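Local structure of uncharacterized protein Y57A10A.28 (5EIK) at residues A[25-30]-A[131-136]; A[36-41]-A[125-130]. The protein conducts potassium ions across intracellular membranes as a homotrimeric channel and binds phosphatidylinositol 4,5-bisphosphate. All coordinates share one frame; numbering follows the deposited sequence.

Overall arrangement
Along the chain the four segments run 25-30, 36-41, 125-130 and 131-136, so contact 2 pairs the inner two and contact 1 the outer two. Both use helix 120-148, whose consecutive turns serve one contact and then the other. The facing partners are likewise close in sequence: the loop leading into helix 30-47, then that helix itself. The contact centres are about 11 Å apart, and the two touch where Tyr30 O packs on Leu129 CD1. Together they hold the first transmembrane helix and its lead-in loop to the fourth. That fourth helix also supplies Lys130 and Arg134, which bind the phosphoinositide headgroup whose binding trimer formation probably requires.

Contact 1. Residues A[25-30]-A[131-136]; sequences LKLYPY and EVQRTH. With DMU (decyl-beta-D-maltopyranoside), chain K; DMU (decyl-beta-D-maltopyranoside), chain J.
Glu131 O is gripped twice by Thr135, on the helix whose Val132, Gln133 and His136 meet Leu25 and Leu27. Thr135 N binds it as the helical backbone bond, while Thr135 OG1 donates to it at 3.1 Å from the opposite face of the carbonyl plane. The carboxylate of Glu131 reaches along the same helix to Arg134 in a salt bridge. Arg134 NE lies 3.1 Å from Glu131 OE1, on its syn side, and the donor-hydrogen-acceptor angle of 162° is fairly straight. This should help hold the guanidinium in place, and Arg134 NH2 goes on to a phosphate of the bound phosphoinositide.

The contact itself is apolar and centres on Leu27. Its CD1 methyl meets Gln133 CG at 3.9 Å and lies obliquely against the His136 ring; its 3.2 Å separation from His136 CD2 is so short that the detail is doubtful. CG of His136 stands anti to its backbone N (chi1 169°), which brings the start of the ring up to Leu27 CD1, and the His136 side chain also lies close to a bound magnesium ion. Leu25 CD1 touches Val132 CG1 at 4.2 Å, and Leu27 CD2 meets the same methyl. Beyond Leu27, the Gln133 amide is tied through NE2 to Asp32.

On the loop, a decyl maltoside binds the backbone of Lys26 at two points: Lys26 N donates to its O55 at 2.9 Å, and its O49 donates to Lys26 O at 2.8 Å. Further on, the cis-proline Pro29 lays CB over the centre of the Tyr28 ring, 3.6 Å above its plane. The arrangement is a lead-in loop, probably on the lumenal side, that runs into transmembrane helix 1, seated by leucines on transmembrane helix 4, one turn of which carries Arg134 of the phosphoinositide site.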
loop_
_atom_site.group_PDB
_atom_site.type_symbol
_atom_site.label_atom_id
_atom_site.label_comp_id
_atom_site.label_asym_id
_atom_site.label_seq_id
_atom_site.Cartn_x
_atom_site.Cartn_y
_atom_site.Cartn_z
ATOM N N LEU A 25 17.907 27.261 11.595
ATOM C CA LEU A 25 16.753 28.014 11.117
ATOM C C LEU A 25 15.439 27.393 11.565
ATOM O O LEU A 25 15.230 26.193 11.408
ATOM C CB LEU A 25 16.761 28.072 9.595
ATOM C CG LEU A 25 17.789 28.980 8.942
ATOM C CD1 LEU A 25 17.806 28.734 7.443
ATOM C CD2 LEU A 25 17.445 30.432 9.254
ATOM N N LYS A 26 14.551 28.210 12.124
ATOM C CA LYS A 26 13.250 27.712 12.550
ATOM C C LYS A 26 12.386 27.594 11.289
ATOM O O LYS A 26 11.943 28.598 10.722
ATOM C CB LYS A 26 12.602 28.667 13.554
ATOM C CG LYS A 26 11.288 28.138 14.106
ATOM C CD LYS A 26 11.498 26.821 14.838
ATOM C CE LYS A 26 10.300 25.895 14.676
ATOM N NZ LYS A 26 10.149 25.412 13.270
ATOM N N LEU A 27 12.162 26.357 10.858
ATOM C CA LEU A 27 11.397 26.072 9.649
ATOM C C LEU A 27 9.951 26.556 9.664
ATOM O O LEU A 27 9.445 27.050 8.653
ATOM C CB LEU A 27 11.457 24.574 9.361
ATOM C CG LEU A 27 12.899 24.071 9.204
ATOM C CD1 LEU A 27 12.888 22.609 8.826
ATOM C CD2 LEU A 27 13.619 24.886 8.134
ATOM N N TYR A 28 9.287 26.413 10.802
ATOM C CA TYR A 28 7.912 26.868 10.923
ATOM C C TYR A 28 7.911 28.392 11.147
ATOM O O TYR A 28 8.676 28.911 11.962
ATOM C CB TYR A 28 7.232 26.168 12.104
ATOM C CG TYR A 28 5.776 26.528 12.261
ATOM C CD1 TYR A 28 4.786 25.854 11.541
ATOM C CD2 TYR A 28 5.384 27.553 13.119
ATOM C CE1 TYR A 28 3.439 26.195 11.681
ATOM C CE2 TYR A 28 4.051 27.901 13.262
ATOM C CZ TYR A 28 3.082 27.217 12.544
ATOM O OH TYR A 28 1.757 27.546 12.706
ATOM N N PRO A 29 7.050 29.125 10.425
ATOM C CA PRO A 29 6.098 28.608 9.436
ATOM C C PRO A 29 6.489 28.920 7.987
ATOM O O PRO A 29 5.877 28.413 7.054
ATOM C CB PRO A 29 4.816 29.320 9.824
ATOM C CG PRO A 29 5.338 30.721 10.093
ATOM C CD PRO A 29 6.638 30.470 10.878
ATOM N N TYR A 30 7.515 29.741 7.802
ATOM C CA TYR A 30 7.915 30.143 6.460
ATOM C C TYR A 30 8.567 29.106 5.565
ATOM O O TYR A 30 8.272 29.041 4.366
ATOM C CB TYR A 30 8.788 31.393 6.542
ATOM C CG TYR A 30 8.008 32.570 7.067
ATOM C CD1 TYR A 30 6.896 33.049 6.376
ATOM C CD2 TYR A 30 8.336 33.169 8.281
ATOM C CE1 TYR A 30 6.123 34.093 6.885
ATOM C CE2 TYR A 30 7.572 34.211 8.799
ATOM C CZ TYR A 30 6.466 34.667 8.095
ATOM O OH TYR A 30 5.695 35.693 8.598
ATOM N N GLU A 131 14.207 23.576 -0.422
ATOM C CA GLU A 131 15.385 22.724 -0.368
ATOM C C GLU A 131 16.002 22.745 1.033
ATOM O O GLU A 131 16.505 21.733 1.514
ATOM C CB GLU A 131 16.401 23.141 -1.435
ATOM C CG GLU A 131 15.924 22.868 -2.856
ATOM C CD GLU A 131 15.368 21.455 -3.028
ATOM O OE1 GLU A 131 16.026 20.484 -2.590
ATOM O OE2 GLU A 131 14.271 21.309 -3.605
ATOM N N VAL A 132 15.952 23.892 1.696
ATOM C CA VAL A 132 16.485 23.974 3.043
ATOM C C VAL A 132 15.663 23.043 3.933
ATOM O O VAL A 132 16.208 22.301 4.741
ATOM C CB VAL A 132 16.400 25.418 3.597
ATOM C CG1 VAL A 132 16.632 25.430 5.119
ATOM C CG2 VAL A 132 17.439 26.292 2.898
ATOM N N GLN A 133 14.346 23.070 3.765
ATOM C CA GLN A 133 13.464 22.238 4.570
ATOM C C GLN A 133 13.630 20.734 4.285
ATOM O O GLN A 133 13.563 19.904 5.196
ATOM C CB GLN A 133 12.007 22.679 4.354
ATOM C CG GLN A 133 11.047 22.194 5.430
ATOM C CD GLN A 133 9.877 21.434 4.845
ATOM O OE1 GLN A 133 10.023 20.756 3.823
ATOM N NE2 GLN A 133 8.714 21.527 5.490
ATOM N N ARG A 134 13.854 20.383 3.027
ATOM C CA ARG A 134 14.053 18.985 2.663
ATOM C C ARG A 134 15.277 18.413 3.387
ATOM O O ARG A 134 15.242 17.286 3.900
ATOM C CB ARG A 134 14.260 18.843 1.156
ATOM C CG ARG A 134 14.422 17.392 0.714
ATOM C CD ARG A 134 15.076 17.292 -0.650
ATOM N NE ARG A 134 14.362 18.064 -1.663
ATOM C CZ ARG A 134 13.260 17.659 -2.287
ATOM N NH1 ARG A 134 12.732 16.473 -2.010
ATOM N NH2 ARG A 134 12.685 18.444 -3.187
ATOM N N THR A 135 16.359 19.190 3.413
ATOM C CA THR A 135 17.594 18.763 4.062
ATOM C C THR A 135 17.325 18.450 5.524
ATOM O O THR A 135 17.840 17.473 6.068
ATOM C CB THR A 135 18.673 19.844 3.977
ATOM O OG1 THR A 135 18.926 20.154 2.600
ATOM C CG2 THR A 135 19.960 19.354 4.610
ATOM N N HIS A 136 16.513 19.284 6.159
ATOM C CA HIS A 136 16.154 19.070 7.556
ATOM C C HIS A 136 15.311 17.802 7.722
ATOM O O HIS A 136 15.444 17.100 8.720
ATOM C CB HIS A 136 15.358 20.263 8.093
ATOM C CG HIS A 136 14.739 20.012 9.432
ATOM N ND1 HIS A 136 15.444 20.117 10.610
ATOM C CD2 HIS A 136 13.491 19.610 9.775
ATOM C CE1 HIS A 136 14.658 19.791 11.622
ATOM N NE2 HIS A 136 13.468 19.478 11.141
HETATM C C1 DMU K . 13.687 31.925 10.252
HETATM C C2 DMU K . 14.263 32.345 11.630
HETATM C C3 DMU K . 15.466 33.401 11.453
HETATM C C4 DMU K . 15.065 34.466 10.454
HETATM O O5 DMU K . 14.747 33.869 9.189
HETATM C C6 DMU K . 13.500 33.155 9.326
HETATM O O7 DMU K . 15.824 34.230 12.762
HETATM O O16 DMU K . 13.059 32.709 8.033
HETATM C C18 DMU K . 12.328 33.788 7.432
HETATM C C19 DMU K . 11.859 33.345 6.042
HETATM C C22 DMU K . 11.815 34.541 5.100
HETATM C C25 DMU K . 12.430 34.128 3.767
HETATM C C28 DMU K . 12.485 35.350 2.849
HETATM C C31 DMU K . 12.796 34.914 1.418
HETATM C C34 DMU K . 11.484 34.759 0.638
HETATM C C37 DMU K . 11.747 34.923 -0.866
HETATM C C40 DMU K . 10.810 33.999 -1.654
HETATM C C43 DMU K . 9.507 34.746 -1.972
HETATM O O49 DMU K . 12.414 31.311 10.460
HETATM O O55 DMU K . 14.714 31.148 12.299
HETATM C C57 DMU K . 16.222 35.447 10.272
HETATM O O61 DMU K . 15.776 36.591 9.540
HETATM C C5 DMU K . 16.723 33.629 14.935
HETATM C C7 DMU K . 17.747 34.761 15.113
HETATM C C8 DMU K . 19.073 34.417 14.557
HETATM C C9 DMU K . 18.928 34.032 13.068
HETATM O O1 DMU K . 17.994 32.988 12.919
HETATM C C10 DMU K . 16.645 33.248 13.463
HETATM O O2 DMU K . 19.899 35.518 14.650
HETATM O O3 DMU K . 15.460 33.977 15.393
HETATM O O4 DMU K . 17.907 35.067 16.529
HETATM C C11 DMU K . 20.267 33.659 12.430
HETATM O O6 DMU K . 20.121 33.439 11.026
HETATM C C1 DMU J . -6.783 28.815 16.657
HETATM C C2 DMU J . -5.900 29.749 15.810
HETATM C C3 DMU J . -4.434 29.257 15.801
HETATM C C4 DMU J . -4.364 27.739 15.447
HETATM O O5 DMU J . -5.174 26.953 16.352
HETATM C C6 DMU J . -6.571 27.329 16.195
HETATM O O7 DMU J . -3.733 30.013 14.857
HETATM O O16 DMU J . -7.379 26.410 16.986
HETATM C C18 DMU J . -8.749 26.317 16.477
HETATM C C19 DMU J . -8.821 26.315 14.938
HETATM C C22 DMU J . -9.735 25.200 14.471
HETATM C C25 DMU J . -10.000 25.390 12.983
HETATM C C28 DMU J . -11.153 24.493 12.556
HETATM C C31 DMU J . -11.744 25.052 11.272
HETATM C C34 DMU J . -11.473 24.068 10.136
HETATM C C37 DMU J . -12.396 24.388 8.966
HETATM C C40 DMU J . -12.676 23.106 8.185
HETATM C C43 DMU J . -14.190 22.918 8.064
HETATM O O49 DMU J . -8.156 29.228 16.475
HETATM O O55 DMU J . -5.941 31.069 16.387
HETATM C C57 DMU J . -2.908 27.220 15.501
HETATM O O61 DMU J . -2.848 25.959 14.811
HETATM C C5 DMU J . -2.177 31.915 14.480
HETATM C C7 DMU J . -1.173 31.031 13.735
HETATM C C8 DMU J . -0.232 30.271 14.784
HETATM C C9 DMU J . -1.063 29.521 15.746
HETATM O O1 DMU J . -2.101 30.290 16.336
HETATM C C10 DMU J . -2.972 30.992 15.470
HETATM O O2 DMU J . 0.526 29.460 14.059
HETATM O O3 DMU J . -3.107 32.431 13.562
HETATM O O4 DMU J . -0.354 31.753 12.859
HETATM C C11 DMU J . -0.164 28.887 16.821
HETATM O O6 DMU J . -0.936 28.081 17.679
#

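Contact 2. Residues A[36-41]-A[125-130]; sequences YVLTCL and GLSVLK. With PT5 ([(2R)-1-octadecanoyloxy-3-[oxidanyl-[(1R,2R,3S,4R,5R,6S)-2,3,6-tris(oxidanyl)-4,5-diphosphonooxy-cyclohexyl]oxy-phospho ryl]oxy-propan-2-yl] (8Z)-icosa-5,8,11,14-tetraenoate), chain B.
Leu38 points toward helix 120-148 from its backbone, and its CG stands anti to the carbonyl carbon (chi1 -70°), while Lys130 sets CG anti to its backbone N (chi1 -179°) and then runs on fully extended, passing beside the leucine. Most of the leucine's touching is done by CD1, a single methyl lying among three residues of the other helix. It is 3.7 Å from Ser127 N and equally near Leu126 C, so it presses on backbone as well as side chain. Leu126 CB packs against it at 4.0 Å, and Lys130 CD flanks it at 3.8 Å. One turn of helix 120-148 thus receives the leucine, and Ser127 OG, also near the methyl, is bonded to Lys123 O. Beside this, the side chains of Val37 and Leu126 cross at about a right angle, with Val37 CG1 4.0 Å from Leu126 CD1.

The aliphatic part of Lys130 is therefore packing, and its end is polar. Lys130 NZ donates to phosphate oxygen O42 of the phosphoinositide PT5 at 2.8 Å and to a water at 2.9 Å. That water donates to Thr39 OG1, which links the ammonium to helix 30-47, while Thr39 is also bonded to His35 O. Arg134 NH2 sits close to the ammonium and binds the same O42, and the phosphate's negative charge would probably ease the repulsion between the two cations. An alanine at Lys130 would probably leave O42 with one cationic partner fewer, break the water link to Thr39 and open a gap beside Leu38 CD1. The axes of the two short helical segments approach to 10.0 Å, with 115° between their N-to-C directions. The result is a leucine-centred crossing of transmembrane helices 1 and 4 that contributes Lys130 to the phosphoinositide pocket of this TRIC channel.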
loop_
_atom_site.group_PDB
_atom_site.type_symbol
_atom_site.label_atom_id
_atom_site.label_comp_id
_atom_site.label_asym_id
_atom_site.label_seq_id
_atom_site.Cartn_x
_atom_site.Cartn_y
_atom_site.Cartn_z
ATOM N N TYR A 36 4.604 23.738 1.356
ATOM C CA TYR A 36 3.176 23.533 1.114
ATOM C C TYR A 36 2.728 24.208 -0.179
ATOM O O TYR A 36 2.003 23.606 -0.976
ATOM C CB TYR A 36 2.325 24.074 2.266
ATOM C CG TYR A 36 2.633 23.459 3.603
ATOM C CD1 TYR A 36 2.964 22.106 3.716
ATOM C CD2 TYR A 36 2.604 24.233 4.759
ATOM C CE1 TYR A 36 3.266 21.547 4.957
ATOM C CE2 TYR A 36 2.899 23.690 6.000
ATOM C CZ TYR A 36 3.232 22.350 6.093
ATOM O OH TYR A 36 3.545 21.834 7.325
ATOM N N VAL A 37 3.160 25.454 -0.378
ATOM C CA VAL A 37 2.804 26.194 -1.580
ATOM C C VAL A 37 3.252 25.452 -2.829
ATOM O O VAL A 37 2.459 25.234 -3.740
ATOM C CB VAL A 37 3.418 27.615 -1.595
ATOM C CG1 VAL A 37 3.147 28.287 -2.933
ATOM C CG2 VAL A 37 2.814 28.449 -0.488
ATOM N N LEU A 38 4.519 25.060 -2.875
ATOM C CA LEU A 38 5.022 24.342 -4.035
ATOM C C LEU A 38 4.306 22.996 -4.213
ATOM O O LEU A 38 3.991 22.590 -5.337
ATOM C CB LEU A 38 6.542 24.145 -3.918
ATOM C CG LEU A 38 7.353 25.444 -4.081
ATOM C CD1 LEU A 38 8.845 25.207 -3.833
ATOM C CD2 LEU A 38 7.137 25.978 -5.484
ATOM N N THR A 39 4.028 22.306 -3.111
ATOM C CA THR A 39 3.328 21.032 -3.196
ATOM C C THR A 39 1.927 21.241 -3.799
ATOM O O THR A 39 1.496 20.479 -4.673
ATOM C CB THR A 39 3.189 20.372 -1.791
ATOM O OG1 THR A 39 4.487 20.063 -1.273
ATOM C CG2 THR A 39 2.360 19.099 -1.865
ATOM N N CYS A 40 1.216 22.270 -3.343
ATOM C CA CYS A 40 -0.127 22.542 -3.857
ATOM C C CYS A 40 -0.116 22.939 -5.327
ATOM O O CYS A 40 -1.000 22.549 -6.091
ATOM C CB CYS A 40 -0.808 23.637 -3.039
ATOM S SG CYS A 40 -1.333 23.107 -1.410
ATOM N N LEU A 41 0.883 23.721 -5.717
ATOM C CA LEU A 41 1.008 24.133 -7.099
ATOM C C LEU A 41 1.184 22.885 -7.952
ATOM O O LEU A 41 0.655 22.793 -9.055
ATOM C CB LEU A 41 2.217 25.059 -7.274
ATOM C CG LEU A 41 2.126 26.387 -6.520
ATOM C CD1 LEU A 41 3.390 27.205 -6.739
ATOM C CD2 LEU A 41 0.896 27.145 -6.989
ATOM N N GLY A 125 12.384 31.708 -5.220
ATOM C CA GLY A 125 12.667 31.939 -3.818
ATOM C C GLY A 125 12.065 30.831 -2.975
ATOM O O GLY A 125 12.675 30.367 -2.011
ATOM N N LEU A 126 10.861 30.399 -3.341
ATOM C CA LEU A 126 10.194 29.338 -2.607
ATOM C C LEU A 126 10.981 28.038 -2.712
ATOM O O LEU A 126 11.125 27.302 -1.738
ATOM C CB LEU A 126 8.781 29.140 -3.149
ATOM C CG LEU A 126 7.859 30.342 -2.959
ATOM C CD1 LEU A 126 6.594 30.147 -3.766
ATOM C CD2 LEU A 126 7.547 30.525 -1.484
ATOM N N SER A 127 11.503 27.769 -3.902
ATOM C CA SER A 127 12.274 26.562 -4.139
ATOM C C SER A 127 13.497 26.487 -3.244
ATOM O O SER A 127 13.865 25.411 -2.772
ATOM C CB SER A 127 12.697 26.500 -5.602
ATOM O OG SER A 127 11.558 26.396 -6.439
ATOM N N VAL A 128 14.129 27.632 -3.011
ATOM C CA VAL A 128 15.308 27.666 -2.158
ATOM C C VAL A 128 14.910 27.278 -0.746
ATOM O O VAL A 128 15.530 26.398 -0.141
ATOM C CB VAL A 128 15.966 29.071 -2.160
ATOM C CG1 VAL A 128 17.080 29.138 -1.129
ATOM C CG2 VAL A 128 16.543 29.358 -3.544
ATOM N N LEU A 129 13.863 27.918 -0.228
ATOM C CA LEU A 129 13.395 27.610 1.117
ATOM C C LEU A 129 12.999 26.138 1.229
ATOM O O LEU A 129 13.276 25.487 2.240
ATOM C CB LEU A 129 12.197 28.484 1.493
ATOM C CG LEU A 129 12.395 30.004 1.441
ATOM C CD1 LEU A 129 11.146 30.687 1.968
ATOM C CD2 LEU A 129 13.601 30.414 2.265
ATOM N N LYS A 130 12.357 25.607 0.191
ATOM C CA LYS A 130 11.945 24.213 0.227
ATOM C C LYS A 130 13.151 23.279 0.328
ATOM O O LYS A 130 13.126 22.298 1.074
ATOM C CB LYS A 130 11.126 23.844 -1.012
ATOM C CG LYS A 130 10.660 22.395 -0.985
ATOM C CD LYS A 130 10.094 21.948 -2.303
ATOM C CE LYS A 130 9.864 20.443 -2.306
ATOM N NZ LYS A 130 9.579 19.943 -3.684
HETATM O O12 PT5 B . 12.245 9.370 -8.926
HETATM P P1 PT5 B . 11.054 9.049 -8.038
HETATM O O13 PT5 B . 11.453 8.459 -6.453
HETATM O O11 PT5 B . 10.034 7.911 -8.634
HETATM O O6 PT5 B . 9.464 12.383 -9.306
HETATM O O1 PT5 B . 10.132 10.290 -7.713
HETATM C C1 PT5 B . 10.678 11.579 -7.417
HETATM C C6 PT5 B . 9.633 12.545 -7.896
HETATM C C2 PT5 B . 10.953 11.811 -5.883
HETATM O O2 PT5 B . 9.756 11.553 -5.124
HETATM C C3 PT5 B . 11.357 13.294 -5.620
HETATM O O3 PT5 B . 11.478 13.471 -4.215
HETATM C C4 PT5 B . 10.338 14.273 -6.145
HETATM O O4 PT5 B . 10.852 15.569 -6.081
HETATM P P4 PT5 B . 10.187 16.679 -5.088
HETATM O O41 PT5 B . 8.603 16.881 -5.327
HETATM O O42 PT5 B . 10.914 18.110 -5.284
HETATM O O43 PT5 B . 10.372 16.214 -3.668
HETATM C C5 PT5 B . 9.973 14.015 -7.619
HETATM O O5 PT5 B . 8.829 14.812 -7.924
HETATM P P5 PT5 B . 9.090 16.088 -8.914
HETATM O O52 PT5 B . 10.633 16.427 -9.115
HETATM O O51 PT5 B . 8.312 15.776 -10.372
HETATM O O53 PT5 B . 8.208 17.245 -8.106
HETATM C C7 PT5 B . 10.430 7.881 -5.594
HETATM C C8 PT5 B . 11.047 6.624 -4.953
HETATM C C9 PT5 B . 10.771 5.295 -5.727
HETATM O O16 PT5 B . 10.522 6.498 -3.574
HETATM C C10 PT5 B . 11.382 6.841 -2.570
HETATM O O17 PT5 B . 11.609 7.990 -2.231
HETATM O O18 PT5 B . 10.235 4.275 -4.777
HETATM C C11 PT5 B . 10.327 2.865 -5.026
HETATM O O19 PT5 B . 11.183 2.297 -5.764
HETATM C C12 PT5 B . 12.045 5.644 -1.888
HETATM C C13 PT5 B . 11.912 5.521 -0.348
HETATM C C14 PT5 B . 12.689 4.291 0.175
HETATM C C15 PT5 B . 11.775 3.103 0.524
HETATM C C16 PT5 B . 12.519 1.947 1.254
HETATM C C17 PT5 B . 12.044 0.526 0.817
HETATM C C18 PT5 B . 11.875 -0.447 1.988
HETATM C C19 PT5 B . 11.078 -1.413 2.016
HETATM C C20 PT5 B . 9.565 -1.688 1.978
HETATM C C21 PT5 B . 8.974 -2.072 0.598
HETATM C C22 PT5 B . 7.434 -2.028 0.572
HETATM C C23 PT5 B . 6.813 -3.220 -0.186
HETATM C C24 PT5 B . 5.698 -3.930 0.611
HETATM C C31 PT5 B . 9.248 2.074 -4.281
HETATM C C32 PT5 B . 9.634 1.777 -2.804
HETATM C C33 PT5 B . 8.495 1.089 -1.994
HETATM C C34 PT5 B . 7.590 2.063 -1.198
HETATM C C35 PT5 B . 6.313 1.485 -0.410
HETATM C C36 PT5 B . 5.028 1.554 -0.910
HETATM C C37 PT5 B . 4.047 0.397 -0.617
HETATM C C38 PT5 B . 2.780 1.009 -0.287
HETATM C C39 PT5 B . 1.556 1.062 -1.086
HETATM C C40 PT5 B . 1.483 1.933 -2.300
HETATM C C25 PT5 B . 4.284 -3.531 0.121
HETATM C C26 PT5 B . 3.171 -4.036 1.053
HETATM C C41 PT5 B . 1.488 1.247 -3.672
HETATM C C42 PT5 B . 1.576 2.244 -4.834
HETATM C C43 PT5 B . 3.014 2.529 -5.281
HETATM O O HOH W 1 6.703 19.528 -3.436
#